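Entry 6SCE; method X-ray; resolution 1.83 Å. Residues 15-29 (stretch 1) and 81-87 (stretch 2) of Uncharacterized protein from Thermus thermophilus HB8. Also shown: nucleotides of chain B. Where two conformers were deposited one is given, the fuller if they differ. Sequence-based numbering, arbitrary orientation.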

# COMPACT_ATOMS: atom_id res chain seq x y z
N ALA A 15 10.84 3.42 13.88
CA ALA A 15 12.20 2.92 13.58
C ALA A 15 13.09 3.88 12.77
O ALA A 15 14.26 4.06 13.11
CB ALA A 15 12.14 1.57 12.92
N PRO A 16 12.57 4.51 11.71
CA PRO A 16 13.46 5.45 11.00
C PRO A 16 13.78 6.69 11.82
O PRO A 16 14.83 7.26 11.65
CB PRO A 16 12.69 5.82 9.74
CG PRO A 16 11.26 5.46 10.03
CD PRO A 16 11.32 4.26 10.95
N ALA A 17 12.87 7.08 12.71
CA ALA A 17 13.10 8.23 13.60
C ALA A 17 14.22 7.90 14.59
O ALA A 17 15.12 8.71 14.87
CB ALA A 17 11.82 8.58 14.35
N TYR A 18 14.15 6.69 15.13
CA TYR A 18 15.18 6.20 16.05
C TYR A 18 16.51 6.02 15.34
O TYR A 18 17.56 6.49 15.84
CB TYR A 18 14.73 4.94 16.76
CG TYR A 18 15.77 4.37 17.69
CD1 TYR A 18 16.37 5.17 18.66
CD2 TYR A 18 16.13 3.04 17.62
CE1 TYR A 18 17.31 4.64 19.54
CE2 TYR A 18 17.07 2.51 18.48
CZ TYR A 18 17.66 3.32 19.43
OH TYR A 18 18.61 2.76 20.29
N LEU A 19 16.50 5.42 14.17
CA LEU A 19 17.70 5.29 13.40
C LEU A 19 18.38 6.65 13.16
O LEU A 19 19.62 6.77 13.31
CB LEU A 19 17.42 4.57 12.08
CG LEU A 19 18.59 4.37 11.14
CD1 LEU A 19 19.70 3.57 11.81
CD2 LEU A 19 18.11 3.67 9.87
N GLY A 20 17.59 7.68 12.80
CA GLY A 20 18.15 9.00 12.56
C GLY A 20 18.79 9.59 13.81
O GLY A 20 19.87 10.20 13.72
N LEU A 21 18.19 9.34 14.97
CA LEU A 21 18.77 9.76 16.24
C LEU A 21 20.14 9.07 16.47
O LEU A 21 21.11 9.73 16.84
CB LEU A 21 17.83 9.51 17.41
CG LEU A 21 18.34 9.96 18.77
CD1 LEU A 21 18.75 11.43 18.84
CD2 LEU A 21 17.32 9.64 19.85
N LYS A 22 20.22 7.77 16.18
CA LYS A 22 21.50 7.03 16.34
C LYS A 22 22.55 7.64 15.42
O LYS A 22 23.71 7.75 15.81
CB LYS A 22 21.32 5.53 16.08
CG LYS A 22 20.41 4.86 17.09
CD LYS A 22 20.29 3.36 16.82
CE LYS A 22 21.53 2.59 17.30
NZ LYS A 22 21.55 1.21 16.74
N VAL A 23 22.16 8.04 14.22
CA VAL A 23 23.08 8.67 13.28
C VAL A 23 23.62 9.99 13.85
O VAL A 23 24.85 10.22 13.87
CB VAL A 23 22.40 8.93 11.93
CG1 VAL A 23 23.25 9.81 11.01
CG2 VAL A 23 22.02 7.64 11.25
N VAL A 24 22.72 10.82 14.36
CA VAL A 24 23.13 12.11 14.93
C VAL A 24 24.07 11.90 16.13
O VAL A 24 25.13 12.54 16.24
CB VAL A 24 21.91 12.92 15.37
CG1 VAL A 24 22.35 14.24 16.01
CG2 VAL A 24 21.04 13.24 14.16
N GLU A 25 23.66 11.02 17.04
CA GLU A 25 24.47 10.73 18.22
C GLU A 25 25.85 10.22 17.86
O GLU A 25 26.82 10.62 18.51
CB GLU A 25 23.77 9.76 19.17
CG GLU A 25 22.57 10.36 19.85
CD GLU A 25 21.88 9.41 20.82
OE1 GLU A 25 21.92 8.18 20.62
OE2 GLU A 25 21.26 9.91 21.78
N ARG A 26 25.98 9.37 16.85
CA ARG A 26 27.28 8.84 16.46
C ARG A 26 28.17 9.94 15.91
O ARG A 26 29.37 9.98 16.20
CB ARG A 26 27.14 7.74 15.40
CG ARG A 26 28.44 6.97 15.15
CD ARG A 26 28.35 6.09 13.91
NE ARG A 26 29.53 5.24 13.80
CZ ARG A 26 30.01 4.77 12.66
NH1 ARG A 26 29.42 5.06 11.51
NH2 ARG A 26 31.10 4.02 12.67
N GLU A 27 27.59 10.84 15.11
CA GLU A 27 28.38 11.89 14.47
C GLU A 27 28.65 13.09 15.36
O GLU A 27 29.76 13.64 15.34
CB GLU A 27 27.75 12.38 13.18
CG GLU A 27 28.69 13.32 12.43
CD GLU A 27 28.58 13.24 10.92
OE1 GLU A 27 28.33 12.15 10.40
OE2 GLU A 27 28.76 14.29 10.24
N ALA A 28 27.64 13.49 16.14
CA ALA A 28 27.69 14.75 16.86
C ALA A 28 27.67 14.60 18.36
O ALA A 28 27.73 15.60 19.06
CB ALA A 28 26.52 15.61 16.44
N GLY A 29 27.50 13.39 18.88
CA GLY A 29 27.39 13.20 20.32
C GLY A 29 26.01 13.42 20.88
O GLY A 29 25.01 13.41 20.16
N VAL A 81 21.20 22.12 13.99
CA VAL A 81 20.07 21.18 13.98
C VAL A 81 20.36 20.10 12.95
O VAL A 81 21.00 20.36 11.92
CB VAL A 81 18.69 21.85 13.75
CG1 VAL A 81 18.33 22.80 14.89
CG2 VAL A 81 18.61 22.57 12.42
N TRP A 82 19.88 18.90 13.26
CA TRP A 82 19.93 17.78 12.34
C TRP A 82 18.49 17.45 12.02
O TRP A 82 17.71 17.19 12.92
CB TRP A 82 20.61 16.57 12.97
CG TRP A 82 22.07 16.80 13.19
CD1 TRP A 82 22.63 17.68 14.06
CD2 TRP A 82 23.13 16.11 12.56
NE1 TRP A 82 24.00 17.59 13.99
CE2 TRP A 82 24.32 16.65 13.06
CE3 TRP A 82 23.20 15.09 11.61
CZ2 TRP A 82 25.57 16.19 12.66
CZ3 TRP A 82 24.43 14.65 11.21
CH2 TRP A 82 25.60 15.19 11.74
N VAL A 83 18.15 17.48 10.74
CA VAL A 83 16.76 17.35 10.34
C VAL A 83 16.54 16.07 9.54
O VAL A 83 17.07 15.95 8.45
CB VAL A 83 16.32 18.56 9.49
CG1 VAL A 83 14.84 18.54 9.24
CG2 VAL A 83 16.69 19.85 10.19
N ASN A 84 15.74 15.15 10.09
CA ASN A 84 15.45 13.87 9.43
C ASN A 84 14.12 13.98 8.71
O ASN A 84 13.12 14.19 9.34
CB ASN A 84 15.43 12.75 10.49
CG ASN A 84 15.21 11.35 9.90
OD1 ASN A 84 14.99 11.18 8.71
ND2 ASN A 84 15.20 10.34 10.79
N LEU A 85 14.13 13.83 7.37
CA LEU A 85 12.91 13.98 6.54
C LEU A 85 12.25 12.68 6.10
O LEU A 85 11.30 12.70 5.30
CB LEU A 85 13.23 14.79 5.30
CG LEU A 85 13.86 16.16 5.55
CD1 LEU A 85 14.06 16.88 4.23
CD2 LEU A 85 13.06 16.96 6.53
N THR A 86 12.71 11.55 6.62
CA THR A 86 12.17 10.25 6.23
C THR A 86 10.73 10.02 6.68
O THR A 86 9.93 9.41 5.98
CB THR A 86 13.12 9.14 6.71
OG1 THR A 86 14.30 9.17 5.89
CG2 THR A 86 12.51 7.74 6.57
N GLY A 87 10.41 10.52 7.88
CA GLY A 87 9.16 10.24 8.50
C GLY A 87 7.95 10.85 7.80
O GLY A 87 7.99 11.96 7.22
P A B 2 6.37 6.47 8.44
OP1 A B 2 5.68 5.33 9.12
OP2 A B 2 7.08 7.55 9.22
O5' A B 2 7.43 5.84 7.42
C5' A B 2 8.40 6.72 6.80
C4' A B 2 9.32 5.90 5.93
O4' A B 2 10.11 5.03 6.78
C3' A B 2 8.64 5.01 4.89
O3' A B 2 9.34 5.04 3.65
C2' A B 2 8.76 3.62 5.51
O2' A B 2 8.82 2.60 4.53
C1' A B 2 10.09 3.73 6.24
N9 A B 2 10.29 2.76 7.30
C8 A B 2 9.33 2.03 7.96
N7 A B 2 9.85 1.18 8.82
C5 A B 2 11.22 1.35 8.70
C6 A B 2 12.31 0.72 9.33
N6 A B 2 12.19 -0.29 10.19
N1 A B 2 13.55 1.16 9.00
C2 A B 2 13.66 2.11 8.06
N3 A B 2 12.71 2.76 7.39
C4 A B 2 11.50 2.32 7.76

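This is a small, mostly apolar helix-on-strand contact, in which every second residue of a nearly antiparallel strand faces a helix and one weak hydrogen bond joins the two. The axes approach to 9.3 Å at 151°, and the pairing follows simple periodicities: Trp-82, Asn-84 and Thr-86 meet Val-24, Gly-20 and Pro-16, a step of two on one side against a step of four on the other. Val-83, between them, points away.

Trp-82 supplies the largest share of the buried surface. Val-24 covers one face of its indole, with CG1 3.9 Å from the centroid of the five-membered ring of Trp-82 and only 13° off the normal, a CH-pi geometry; Val-24 CG2 also packs 3.6 Å from Trp-82 CB. One helical turn on, Ala-28 CB lies 3.9 Å from Trp-82 CZ2, while Glu-27 OE2 comes to 3.6 Å from Trp-82 CH2 at the ring edge, near its plane.

At Gly-20 the backbones draw closest, its CA 6.4 Å from the CA of Asn-84. The absent side chain makes room: Asn-84 ND2 sits 3.7 Å from Gly-20 CA, and a CB there would fall 2.3 Å from that nitrogen, a clash. The amide thus reaches the helix backbone, where Asn-84 ND2 donates to Pro-16 O at 3.2 Å. The bond is weak, its angle 133°, and Pro-16 O also accepts the helical bond from Gly-20 N at 3.0 Å. The other end of the amide organizes its own stretch: Thr-86 N donates to Asn-84 OD1 at 3.1 Å and a nearly straight 166°. Just beyond, Pro-16 CB meets Thr-86 CG2 at 3.7 Å, beside the bound nucleotide, whose O4' lies 3.5 Å from Pro-16 CG.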